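Local atomic coordinates of transcription termination factor NusA (Planctomyces limnophilus, PDB entry 4MTN), a protein that probably takes part in both termination and antitermination of transcription, binding the core RNA polymerase and the nascent RNA. Residues A[29-34]-A[50-55]; A[23-28]-A[95-100]. All blocks are in the same frame, centred on the assembly; numbering follows the deposited sequence.

In the fold
Both contacts draw on helix 23-42 of the NusA N-terminal domain, whose residues 29-34 face strand 48-52 in contact 1 while residues 23-28 meet helix 87-105 in contact 2. Their centres lie about 11 Å apart, and about 40 Å and 30 Å, respectively, from the centre of the elongated chain. A salt bridge joins them, R54 NH2 to E24 OE2 at 3.1 Å. Beside it F27 packs against the strand side, with its CD1 3.9 Å from I52 CG2. Where the two segments of the helix adjoin, A96 CB lies 4.2 Å from G29 N. One helix thus links the small antiparallel sheet to the long helix 87-105.

Contact 1: A[29-34]-A[50-55]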
ATOM      1  N   GLY A  29     -22.566  -2.668  25.611  1.00 62.91           N
ATOM      2  CA  GLY A  29     -23.389  -3.631  24.904  1.00 60.60           C
ATOM      3  C   GLY A  29     -24.775  -3.754  25.507  1.00 59.63           C
ATOM      4  O   GLY A  29     -25.775  -3.761  24.789  1.00 59.63           O
ATOM      5  N   VAL A  30     -24.832  -3.849  26.831  1.00 60.72           N
ATOM      6  CA  VAL A  30     -26.101  -3.954  27.544  1.00 60.68           C
ATOM      7  C   VAL A  30     -26.932  -2.687  27.356  1.00 60.75           C
ATOM      8  O   VAL A  30     -28.152  -2.751  27.206  1.00 64.17           O
ATOM      9  CB  VAL A  30     -25.882  -4.214  29.050  1.00 61.20           C
ATOM     10  CG1 VAL A  30     -27.210  -4.245  29.792  1.00 54.04           C
ATOM     11  CG2 VAL A  30     -25.128  -5.518  29.257  1.00 62.06           C
ATOM     12  N   GLU A  31     -26.262  -1.538  27.355  1.00 62.17           N
ATOM     13  CA  GLU A  31     -26.928  -0.261  27.120  1.00 62.94           C
ATOM     14  C   GLU A  31     -27.608  -0.245  25.756  1.00 63.60           C
ATOM     15  O   GLU A  31     -28.762   0.162  25.635  1.00 68.62           O
ATOM     16  CB  GLU A  31     -25.932   0.898  27.223  1.00 63.89           C
ATOM     17  CG  GLU A  31     -25.529   1.254  28.644  1.00 66.22           C
ATOM     18  CD  GLU A  31     -24.530   2.394  28.699  1.00 71.33           C
ATOM     19  OE1 GLU A  31     -24.054   2.821  27.626  1.00 73.20           O
ATOM     20  OE2 GLU A  31     -24.221   2.864  29.814  1.00 72.06           O
ATOM     21  N   GLN A  32     -26.889  -0.701  24.736  1.00 60.58           N
ATOM     22  CA  GLN A  32     -27.422  -0.738  23.380  1.00 56.96           C
ATOM     23  C   GLN A  32     -28.573  -1.732  23.259  1.00 57.09           C
ATOM     24  O   GLN A  32     -29.450  -1.578  22.408  1.00 58.68           O
ATOM     25  CB  GLN A  32     -26.317  -1.083  22.378  1.00 53.31           C
ATOM     26  CG  GLN A  32     -25.253  -0.007  22.242  1.00 51.97           C
ATOM     27  CD  GLN A  32     -25.821   1.324  21.795  1.00 57.41           C
ATOM     28  OE1 GLN A  32     -26.742   1.379  20.980  1.00 59.10           O
ATOM     29  NE2 GLN A  32     -25.278   2.410  22.334  1.00 58.63           N
ATOM     30  N   ALA A  33     -28.566  -2.751  24.113  1.00 54.94           N
ATOM     31  CA  ALA A  33     -29.647  -3.730  24.143  1.00 56.66           C
ATOM     32  C   ALA A  33     -30.896  -3.123  24.775  1.00 57.56           C
ATOM     33  O   ALA A  33     -32.011  -3.339  24.300  1.00 57.18           O
ATOM     34  CB  ALA A  33     -29.217  -4.979  24.897  1.00 57.23           C
ATOM     35  N   ILE A  34     -30.697  -2.365  25.849  1.00 57.53           N
ATOM     36  CA  ILE A  34     -31.787  -1.653  26.504  1.00 59.06           C
ATOM     37  C   ILE A  34     -32.331  -0.569  25.580  1.00 59.30           C
ATOM     38  O   ILE A  34     -33.542  -0.364  25.485  1.00 62.51           O
ATOM     39  CB  ILE A  34     -31.332  -1.020  27.836  1.00 60.52           C
ATOM     40  CG1 ILE A  34     -30.945  -2.111  28.838  1.00 50.82           C
ATOM     41  CG2 ILE A  34     -32.422  -0.131  28.419  1.00 50.16           C
ATOM     42  CD1 ILE A  34     -30.459  -1.571  30.164  1.00 64.37           C
ATOM     43  N   VAL A  50     -29.696   6.045  26.910  1.00 73.47           N
ATOM     44  CA  VAL A  50     -29.620   5.120  28.032  1.00 73.80           C
ATOM     45  C   VAL A  50     -28.228   5.121  28.662  1.00 78.23           C
ATOM     46  O   VAL A  50     -27.214   5.130  27.963  1.00 79.18           O
ATOM     47  CB  VAL A  50     -29.997   3.683  27.596  1.00 69.64           C
ATOM     48  CG1 VAL A  50     -29.151   3.244  26.414  1.00 68.96           C
ATOM     49  CG2 VAL A  50     -29.866   2.706  28.758  1.00 69.23           C
ATOM     50  N   HIS A  51     -28.189   5.133  29.991  1.00 79.25           N
ATOM     51  CA  HIS A  51     -26.931   5.064  30.720  1.00 79.80           C
ATOM     52  C   HIS A  51     -27.042   4.126  31.914  1.00 75.06           C
ATOM     53  O   HIS A  51     -28.020   4.164  32.658  1.00 74.41           O
ATOM     54  CB  HIS A  51     -26.498   6.453  31.191  1.00 86.11           C
ATOM     55  CG  HIS A  51     -25.361   6.430  32.162  1.00 92.50           C
ATOM     56  ND1 HIS A  51     -24.104   5.975  31.828  1.00 93.85           N
ATOM     57  CD2 HIS A  51     -25.292   6.801  33.464  1.00 98.32           C
ATOM     58  CE1 HIS A  51     -23.308   6.069  32.879  1.00 97.56           C
ATOM     59  NE2 HIS A  51     -24.005   6.568  33.884  1.00100.54           N
ATOM     60  N   ILE A  52     -26.034   3.280  32.090  1.00 73.21           N
ATOM     61  CA  ILE A  52     -25.984   2.393  33.243  1.00 73.16           C
ATOM     62  C   ILE A  52     -24.863   2.818  34.178  1.00 76.45           C
ATOM     63  O   ILE A  52     -23.703   2.881  33.774  1.00 78.04           O
ATOM     64  CB  ILE A  52     -25.770   0.929  32.827  1.00 72.61           C
ATOM     65  CG1 ILE A  52     -26.904   0.465  31.910  1.00 68.20           C
ATOM     66  CG2 ILE A  52     -25.675   0.036  34.055  1.00 74.75           C
ATOM     67  CD1 ILE A  52     -26.721  -0.938  31.382  1.00 67.25           C
ATOM     68  N   ASP A  53     -25.217   3.124  35.421  1.00 82.04           N
ATOM     69  CA  ASP A  53     -24.226   3.475  36.431  1.00 88.11           C
ATOM     70  C   ASP A  53     -23.291   2.290  36.638  1.00 88.51           C
ATOM     71  O   ASP A  53     -23.740   1.171  36.871  1.00 91.00           O
ATOM     72  CB  ASP A  53     -24.904   3.873  37.744  1.00 97.16           C
ATOM     73  CG  ASP A  53     -23.978   4.634  38.678  1.00108.92           C
ATOM     74  OD1 ASP A  53     -22.753   4.392  38.646  1.00111.31           O
ATOM     75  OD2 ASP A  53     -24.479   5.477  39.451  1.00116.90           O
ATOM     76  N   ARG A  54     -21.990   2.539  36.542  1.00 88.85           N
ATOM     77  CA  ARG A  54     -21.004   1.467  36.595  1.00 89.40           C
ATOM     78  C   ARG A  54     -20.940   0.804  37.970  1.00 95.58           C
ATOM     79  O   ARG A  54     -20.853  -0.420  38.071  1.00 96.80           O
ATOM     80  CB  ARG A  54     -19.624   2.000  36.202  1.00 87.31           C
ATOM     81  CG  ARG A  54     -19.537   2.475  34.758  1.00 80.99           C
ATOM     82  CD  ARG A  54     -19.932   1.368  33.792  1.00 74.52           C
ATOM     83  NE  ARG A  54     -19.820   1.781  32.395  1.00 69.93           N
ATOM     84  CZ  ARG A  54     -20.836   2.223  31.661  1.00 64.79           C
ATOM     85  NH1 ARG A  54     -22.049   2.313  32.188  1.00 64.38           N
ATOM     86  NH2 ARG A  54     -20.641   2.574  30.397  1.00 60.78           N
ATOM     87  N   THR A  55     -20.976   1.611  39.025  1.00100.70           N
ATOM     88  CA  THR A  55     -20.893   1.084  40.383  1.00107.72           C
ATOM     89  C   THR A  55     -22.164   0.354  40.820  1.00111.38           C
ATOM     90  O   THR A  55     -22.112  -0.805  41.229  1.00115.09           O
ATOM     91  CB  THR A  55     -20.595   2.205  41.397  1.00110.51           C
ATOM     92  OG1 THR A  55     -21.612   3.212  41.311  1.00109.71           O
ATOM     93  CG2 THR A  55     -19.241   2.833  41.113  1.00110.31           C
TER
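Helix 29-34 packs across strand 50-52 with their axes 8.0 Å apart at closest and their directions 141° apart, nearer antiparallel than crossed, and the CA atoms of E31 and V50 are the nearest pair, at 6.1 Å. E31 carries the polar part of the contact. Its CG is anti to the carbonyl carbon and the chain runs extended beyond it, sliding past I52 in the opposite direction, so that E31 CG lies 3.6 Å from I52 CG1 while the carboxylate reaches the strand backbone. There I52 N donates to E31 OE2 over 2.9 Å in a nearly straight bond (163° at the hydrogen), approaching from above the carboxylate plane. The same oxygen meets the guanidinium edge of R54 in a salt bridge, R54 NH1 to E31 OE2 at 3.3 Å; the place of NH1 is less certain. The stronger polar partner of R54 is E24, about two turns before E31 on helix 23-42, which bonds R54 NH2 in a salt bridge. An alanine in place of E31 removes the oxygen shared by I52 N and R54, and would probably loosen the strand end against the helix and the hold on R54. Apart from this polar end the contact is aliphatic. I52 CD1 meets V30 CG1 at 3.7 Å, the two side chains crossing at about a right angle, and lies 4.0 Å from I34 CD1. I34 CG2 in turn touches V50 CG2 at 3.8 Å. V8 of helix 7-18 touches both V30 and I52, and V61 of strand 59-63 touches both I34 and V50, so these contacts belong to a wider apolar core. With H51 bonded through its backbone to M60, the arrangement is a helix laid over an edge strand of an antiparallel sheet, the alpha/beta packing of the NusA N-terminal domain.

Contact 2: A[23-28]-A[95-100]; sequences KEIVFE and EAERDT
I25 is the centre of this helix-to-helix packing within the NusA N-terminal domain, where helix 23-28 passes helix 95-100 at a closest axial distance of 8.8 Å and an angle of 123°. I25 CG2, anti to the backbone N, is the branch that reaches across, lying 3.5 Å from E97 N and 3.9 Å from E97 CB. The same methyl, I25 CG2, meets A96 CB at 4.0 Å, and A96 CB in turn lies 3.8 Å from I25 O. The small A96 side chain lets the helices lie close, with I25 CA and E97 CA the nearest CA pair, at 6.0 Å. No hydrogen bond crosses between the segments, so van der Waals contact does the joining here. T100 borders I25 on another side, its OG1 4.2 Å from I25 CG1, and the two side chains cross obliquely. Farther out, E97 directs its extended chain away from the contact and forms a salt bridge with R94, while I21 also touches E97. On the other helix V26 packs against V12 and I15 of helix 7-18, placing helix 23-42 between two helical neighbours. The hydroxyl at the border is held within its own helix: T100 OG1 donates to A96 O over 3.0 Å from above the carbonyl plane, and that oxygen also accepts the backbone hydrogen bond from T100 N.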
ATOM      1  N   LYS A  23     -15.435  -5.267  31.338  1.00 87.38           N
ATOM      2  CA  LYS A  23     -16.767  -4.803  31.717  1.00 82.65           C
ATOM      3  C   LYS A  23     -17.253  -3.607  30.904  1.00 77.72           C
ATOM      4  O   LYS A  23     -18.425  -3.540  30.535  1.00 77.11           O
ATOM      5  CB  LYS A  23     -16.797  -4.443  33.205  1.00 85.05           C
ATOM      6  CG  LYS A  23     -16.846  -5.635  34.144  1.00 88.99           C
ATOM      7  CD  LYS A  23     -17.128  -5.185  35.571  1.00 93.87           C
ATOM      8  CE  LYS A  23     -17.345  -6.370  36.499  1.00 99.64           C
ATOM      9  NZ  LYS A  23     -16.128  -7.220  36.616  1.00104.31           N
ATOM     10  N   GLU A  24     -16.353  -2.666  30.635  1.00 75.83           N
ATOM     11  CA  GLU A  24     -16.724  -1.419  29.970  1.00 73.07           C
ATOM     12  C   GLU A  24     -17.331  -1.667  28.592  1.00 73.43           C
ATOM     13  O   GLU A  24     -18.235  -0.948  28.166  1.00 72.14           O
ATOM     14  CB  GLU A  24     -15.510  -0.496  29.853  1.00 72.55           C
ATOM     15  CG  GLU A  24     -15.858   0.936  29.480  1.00 74.12           C
ATOM     16  CD  GLU A  24     -16.770   1.602  30.495  1.00 76.45           C
ATOM     17  OE1 GLU A  24     -16.686   1.261  31.694  1.00 79.28           O
ATOM     18  OE2 GLU A  24     -17.575   2.468  30.093  1.00 76.81           O
ATOM     19  N   ILE A  25     -16.832  -2.688  27.902  1.00 74.68           N
ATOM     20  CA  ILE A  25     -17.391  -3.078  26.614  1.00 73.90           C
ATOM     21  C   ILE A  25     -18.758  -3.722  26.816  1.00 75.19           C
ATOM     22  O   ILE A  25     -19.696  -3.470  26.057  1.00 75.00           O
ATOM     23  CB  ILE A  25     -16.461  -4.052  25.863  1.00 72.13           C
ATOM     24  CG1 ILE A  25     -15.132  -3.371  25.531  1.00 73.72           C
ATOM     25  CG2 ILE A  25     -17.125  -4.555  24.593  1.00 68.76           C
ATOM     26  CD1 ILE A  25     -14.195  -4.227  24.707  1.00 67.86           C
ATOM     27  N   VAL A  26     -18.866  -4.544  27.855  1.00 76.78           N
ATOM     28  CA  VAL A  26     -20.114  -5.230  28.173  1.00 74.81           C
ATOM     29  C   VAL A  26     -21.209  -4.240  28.564  1.00 74.17           C
ATOM     30  O   VAL A  26     -22.352  -4.367  28.126  1.00 72.26           O
ATOM     31  CB  VAL A  26     -19.920  -6.250  29.311  1.00 76.33           C
ATOM     32  CG1 VAL A  26     -21.220  -6.987  29.593  1.00 76.15           C
ATOM     33  CG2 VAL A  26     -18.815  -7.233  28.957  1.00 79.47           C
ATOM     34  N   PHE A  27     -20.852  -3.255  29.386  1.00 74.97           N
ATOM     35  CA  PHE A  27     -21.792  -2.213  29.791  1.00 72.12           C
ATOM     36  C   PHE A  27     -22.365  -1.488  28.579  1.00 70.88           C
ATOM     37  O   PHE A  27     -23.571  -1.261  28.497  1.00 70.71           O
ATOM     38  CB  PHE A  27     -21.119  -1.205  30.727  1.00 73.57           C
ATOM     39  CG  PHE A  27     -21.121  -1.618  32.172  1.00 74.82           C
ATOM     40  CD1 PHE A  27     -22.283  -1.553  32.923  1.00 73.92           C
ATOM     41  CD2 PHE A  27     -19.959  -2.060  32.783  1.00 74.65           C
ATOM     42  CE1 PHE A  27     -22.288  -1.929  34.255  1.00 75.75           C
ATOM     43  CE2 PHE A  27     -19.958  -2.437  34.114  1.00 76.12           C
ATOM     44  CZ  PHE A  27     -21.123  -2.371  34.850  1.00 76.54           C
ATOM     45  N   GLU A  28     -21.492  -1.132  27.642  1.00 70.64           N
ATOM     46  CA  GLU A  28     -21.910  -0.475  26.409  1.00 72.04           C
ATOM     47  C   GLU A  28     -22.846  -1.368  25.602  1.00 64.36           C
ATOM     48  O   GLU A  28     -23.801  -0.890  24.991  1.00 59.91           O
ATOM     49  CB  GLU A  28     -20.694  -0.091  25.565  1.00 82.06           C
ATOM     50  CG  GLU A  28     -19.884   1.067  26.124  1.00 91.35           C
ATOM     51  CD  GLU A  28     -18.655   1.374  25.289  1.00 99.88           C
ATOM     52  OE1 GLU A  28     -18.036   0.424  24.765  1.00102.83           O
ATOM     53  OE2 GLU A  28     -18.312   2.568  25.151  1.00104.82           O
ATOM     54  N   GLU A  95     -20.806  -6.337  19.058  1.00 71.31           N
ATOM     55  CA  GLU A  95     -20.823  -5.169  18.190  1.00 71.76           C
ATOM     56  C   GLU A  95     -20.059  -4.024  18.841  1.00 61.55           C
ATOM     57  O   GLU A  95     -19.385  -3.247  18.164  1.00 56.09           O
ATOM     58  CB  GLU A  95     -22.263  -4.753  17.883  1.00 81.07           C
ATOM     59  CG  GLU A  95     -22.409  -3.788  16.722  1.00 90.08           C
ATOM     60  CD  GLU A  95     -23.838  -3.702  16.219  1.00100.12           C
ATOM     61  OE1 GLU A  95     -24.706  -4.413  16.769  1.00104.26           O
ATOM     62  OE2 GLU A  95     -24.094  -2.927  15.273  1.00102.40           O
ATOM     63  N   ALA A  96     -20.164  -3.930  20.164  1.00 57.99           N
ATOM     64  CA  ALA A  96     -19.439  -2.923  20.928  1.00 52.57           C
ATOM     65  C   ALA A  96     -17.947  -3.234  20.943  1.00 50.87           C
ATOM     66  O   ALA A  96     -17.115  -2.335  20.820  1.00 48.71           O
ATOM     67  CB  ALA A  96     -19.979  -2.840  22.347  1.00 49.81           C
ATOM     68  N   GLU A  97     -17.620  -4.514  21.094  1.00 55.67           N
ATOM     69  CA  GLU A  97     -16.233  -4.967  21.082  1.00 56.10           C
ATOM     70  C   GLU A  97     -15.577  -4.672  19.738  1.00 53.27           C
ATOM     71  O   GLU A  97     -14.434  -4.220  19.678  1.00 52.44           O
ATOM     72  CB  GLU A  97     -16.155  -6.464  21.389  1.00 62.71           C
ATOM     73  CG  GLU A  97     -14.739  -7.018  21.434  1.00 70.48           C
ATOM     74  CD  GLU A  97     -14.708  -8.534  21.506  1.00 76.86           C
ATOM     75  OE1 GLU A  97     -15.696  -9.171  21.086  1.00 80.84           O
ATOM     76  OE2 GLU A  97     -13.695  -9.087  21.984  1.00 78.67           O
ATOM     77  N   ARG A  98     -16.313  -4.932  18.663  1.00 56.56           N
ATOM     78  CA  ARG A  98     -15.824  -4.678  17.313  1.00 59.97           C
ATOM     79  C   ARG A  98     -15.578  -3.186  17.090  1.00 56.42           C
ATOM     80  O   ARG A  98     -14.583  -2.798  16.478  1.00 53.30           O
ATOM     81  CB  ARG A  98     -16.814  -5.231  16.281  1.00 63.38           C
ATOM     82  CG  ARG A  98     -16.601  -4.736  14.860  1.00 67.00           C
ATOM     83  CD  ARG A  98     -17.647  -3.702  14.474  1.00 69.38           C
ATOM     84  NE  ARG A  98     -18.936  -4.321  14.178  1.00 72.83           N
ATOM     85  CZ  ARG A  98     -20.050  -3.643  13.926  1.00 73.75           C
ATOM     86  NH1 ARG A  98     -20.042  -2.318  13.942  1.00 73.55           N
ATOM     87  NH2 ARG A  98     -21.176  -4.293  13.662  1.00 76.95           N
ATOM     88  N   ASP A  99     -16.485  -2.356  17.599  1.00 56.44           N
ATOM     89  CA  ASP A  99     -16.352  -0.906  17.491  1.00 57.06           C
ATOM     90  C   ASP A  99     -15.126  -0.401  18.248  1.00 56.22           C
ATOM     91  O   ASP A  99     -14.439   0.514  17.793  1.00 39.89           O
ATOM     92  CB  ASP A  99     -17.613  -0.214  18.013  1.00 60.88           C
ATOM     93  CG  ASP A  99     -18.775  -0.302  17.042  1.00 67.57           C
ATOM     94  OD1 ASP A  99     -18.662  -1.038  16.038  1.00 68.47           O
ATOM     95  OD2 ASP A  99     -19.806   0.361  17.283  1.00 69.89           O
ATOM     96  N   THR A 100     -14.858  -1.003  19.402  1.00 53.76           N
ATOM     97  CA  THR A 100     -13.717  -0.616  20.224  1.00 52.32           C
ATOM     98  C   THR A 100     -12.399  -1.031  19.578  1.00 51.37           C
ATOM     99  O   THR A 100     -11.469  -0.230  19.470  1.00 51.30           O
ATOM    100  CB  THR A 100     -13.802  -1.233  21.632  1.00 54.35           C
ATOM    101  OG1 THR A 100     -15.009  -0.802  22.273  1.00 56.77           O
ATOM    102  CG2 THR A 100     -12.609  -0.807  22.474  1.00 40.55           C
TER